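Local coordinates for endoglucanase A (Clostridium acetobutylicum, PDB 3IK2), which probably hydrolyses internal beta-1,4-glucosidic bonds of cellulose as a family 44 endoglucanase, at residues Leu276-Glu281 / Tyr353-Glu358. Numbering follows the deposited sequence.
Sequences LHWYPE and YNYGGE
A single water, rather than any direct hydrogen bond, joins the polar atoms of Trp278 and Tyr355: it accepts from Trp278 NE1 at 2.9 Å and lies 2.6 Å from Tyr355 OH. With CG anti to the backbone N (chi1 -171°), the Trp278 indole turns its CD1-NE1 edge to that hydroxyl, CD1 lying 3.4 Å from Tyr355 OH. Pro280 covers one face of the Tyr355 ring in a CH-pi contact, its CG 3.8 Å from the ring centroid and displaced toward the rim; Ala366 and Ala370 of helix 361-376 also touch this tyrosine. The Tyr279 ring lies over Tyr353 CA and reaches Asn354 CB with CE1 at 3.9 Å, while its OH is hydrogen-bonded to Glu352. Between the backbones, Tyr353 CA makes a bent CA-H...O contact with Trp278 O (3.1 Å, 138° at the hydrogen). Within 353-358, Asn354 OD1 accepts from Gly356 N in an Asx turn, and ND2 donates to Glu358 OE2 and Trp385 O, holding both ends of the amide. At the C-terminal ends of neighbouring barrel strands 273-278 and 347-353, where a TIM-barrel active site probably lies, aromatic and proline packing thus replaces backbone pairing, one water serving a buried indole N-H and phenol hydroxyl.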
loop_
_atom_site.group_PDB
_atom_site.type_symbol
_atom_site.label_atom_id
_atom_site.label_comp_id
_atom_site.label_asym_id
_atom_site.label_seq_id
_atom_site.Cartn_x
_atom_site.Cartn_y
_atom_site.Cartn_z
ATOM N N LEU A 276 2.217 0.739 -6.979
ATOM C CA LEU A 276 1.322 1.793 -7.417
ATOM C C LEU A 276 0.858 2.564 -6.184
ATOM O O LEU A 276 0.793 2.004 -5.101
ATOM C CB LEU A 276 0.100 1.145 -8.109
ATOM C CG LEU A 276 0.004 0.867 -9.613
ATOM C CD1 LEU A 276 1.294 0.715 -10.398
ATOM C CD2 LEU A 276 -1.022 -0.233 -9.982
ATOM N N HIS A 277 0.562 3.846 -6.367
ATOM C CA HIS A 277 -0.121 4.642 -5.377
ATOM C C HIS A 277 -1.519 4.963 -5.865
ATOM O O HIS A 277 -1.738 5.172 -7.049
ATOM C CB HIS A 277 0.664 5.923 -5.057
ATOM C CG HIS A 277 2.029 5.655 -4.517
ATOM N ND1 HIS A 277 2.978 6.639 -4.364
ATOM C CD2 HIS A 277 2.617 4.497 -4.125
ATOM C CE1 HIS A 277 4.091 6.102 -3.892
ATOM N NE2 HIS A 277 3.900 4.802 -3.748
ATOM N N TRP A 278 -2.474 4.984 -4.944
ATOM C CA TRP A 278 -3.866 5.184 -5.305
ATOM C C TRP A 278 -4.546 6.044 -4.270
ATOM O O TRP A 278 -4.957 5.569 -3.210
ATOM C CB TRP A 278 -4.571 3.849 -5.442
ATOM C CG TRP A 278 -5.983 3.909 -6.037
ATOM C CD1 TRP A 278 -7.147 3.589 -5.406
ATOM C CD2 TRP A 278 -6.340 4.269 -7.377
ATOM N NE1 TRP A 278 -8.206 3.723 -6.273
ATOM C CE2 TRP A 278 -7.738 4.132 -7.490
ATOM C CE3 TRP A 278 -5.613 4.693 -8.493
ATOM C CZ2 TRP A 278 -8.433 4.415 -8.683
ATOM C CZ3 TRP A 278 -6.298 4.968 -9.681
ATOM C CH2 TRP A 278 -7.688 4.823 -9.760
ATOM N N TYR A 279 -4.603 7.333 -4.565
ATOM C CA TYR A 279 -5.387 8.258 -3.784
ATOM C C TYR A 279 -6.573 8.513 -4.669
ATOM O O TYR A 279 -6.403 9.067 -5.750
ATOM C CB TYR A 279 -4.618 9.547 -3.513
ATOM C CG TYR A 279 -3.412 9.333 -2.620
ATOM C CD1 TYR A 279 -3.535 9.340 -1.212
ATOM C CD2 TYR A 279 -2.144 9.134 -3.170
ATOM C CE1 TYR A 279 -2.403 9.152 -0.381
ATOM C CE2 TYR A 279 -1.012 8.934 -2.340
ATOM C CZ TYR A 279 -1.154 8.939 -0.949
ATOM O OH TYR A 279 -0.031 8.756 -0.134
ATOM N N PRO A 280 -7.763 8.019 -4.258
ATOM C CA PRO A 280 -8.957 8.110 -5.106
ATOM C C PRO A 280 -9.262 9.545 -5.592
ATOM O O PRO A 280 -9.155 10.516 -4.826
ATOM C CB PRO A 280 -10.089 7.566 -4.209
ATOM C CG PRO A 280 -9.501 7.445 -2.821
ATOM C CD PRO A 280 -8.033 7.333 -2.973
ATOM N N GLU A 281 -9.603 9.644 -6.873
ATOM C CA GLU A 281 -10.042 10.879 -7.497
ATOM C C GLU A 281 -11.566 11.023 -7.405
ATOM O O GLU A 281 -12.119 12.091 -7.689
ATOM C CB GLU A 281 -9.594 10.911 -8.965
ATOM C CG GLU A 281 -8.087 11.070 -9.162
ATOM C CD GLU A 281 -7.626 12.519 -9.139
ATOM O OE1 GLU A 281 -8.316 13.377 -8.567
ATOM O OE2 GLU A 281 -6.543 12.812 -9.676
ATOM N N TYR A 353 -2.007 4.736 -0.288
ATOM C CA TYR A 353 -3.436 4.905 -0.568
ATOM C C TYR A 353 -4.005 5.542 0.704
ATOM O O TYR A 353 -3.428 5.440 1.783
ATOM C CB TYR A 353 -4.147 3.563 -0.896
ATOM C CG TYR A 353 -4.252 2.651 0.318
ATOM C CD1 TYR A 353 -5.377 2.710 1.170
ATOM C CD2 TYR A 353 -3.227 1.741 0.633
ATOM C CE1 TYR A 353 -5.467 1.903 2.307
ATOM C CE2 TYR A 353 -3.322 0.911 1.784
ATOM C CZ TYR A 353 -4.443 1.019 2.613
ATOM O OH TYR A 353 -4.540 0.225 3.729
ATOM N N ASN A 354 -5.146 6.186 0.577
ATOM C CA ASN A 354 -5.849 6.782 1.711
ATOM C C ASN A 354 -7.199 7.190 1.127
ATOM O O ASN A 354 -7.245 7.759 0.030
ATOM C CB ASN A 354 -5.062 7.993 2.251
ATOM C CG ASN A 354 -5.742 8.690 3.418
ATOM O OD1 ASN A 354 -6.730 9.384 3.244
ATOM N ND2 ASN A 354 -5.178 8.557 4.599
ATOM N N TYR A 355 -8.272 6.872 1.867
ATOM C CA TYR A 355 -9.665 7.121 1.468
ATOM C C TYR A 355 -10.279 8.342 2.160
ATOM O O TYR A 355 -11.427 8.666 1.919
ATOM C CB TYR A 355 -10.544 5.831 1.579
ATOM C CG TYR A 355 -10.348 4.983 0.332
ATOM C CD1 TYR A 355 -9.234 4.138 0.201
ATOM C CD2 TYR A 355 -11.225 5.100 -0.762
ATOM C CE1 TYR A 355 -9.014 3.415 -0.957
ATOM C CE2 TYR A 355 -11.005 4.390 -1.940
ATOM C CZ TYR A 355 -9.894 3.563 -2.036
ATOM O OH TYR A 355 -9.671 2.867 -3.193
ATOM N N GLY A 356 -9.501 9.022 2.998
ATOM C CA GLY A 356 -9.951 10.254 3.662
ATOM C C GLY A 356 -10.930 9.995 4.785
ATOM O O GLY A 356 -11.215 8.829 5.096
ATOM N N GLY A 357 -11.453 11.076 5.394
ATOM C CA GLY A 357 -12.373 10.996 6.543
ATOM C C GLY A 357 -12.027 9.952 7.598
ATOM O O GLY A 357 -12.878 9.162 8.021
ATOM N N GLU A 358 -10.764 9.995 8.020
ATOM C CA GLU A 358 -10.065 8.974 8.799
ATOM C C GLU A 358 -10.628 8.866 10.200
ATOM O O GLU A 358 -10.534 7.815 10.816
ATOM C CB GLU A 358 -8.586 9.342 8.925
ATOM C CG GLU A 358 -7.808 9.350 7.631
ATOM C CD GLU A 358 -6.429 9.896 7.831
ATOM O OE1 GLU A 358 -6.031 10.064 9.015
ATOM O OE2 GLU A 358 -5.727 10.127 6.820
HETATM O O HOH W 1 -10.974 3.515 -5.338
#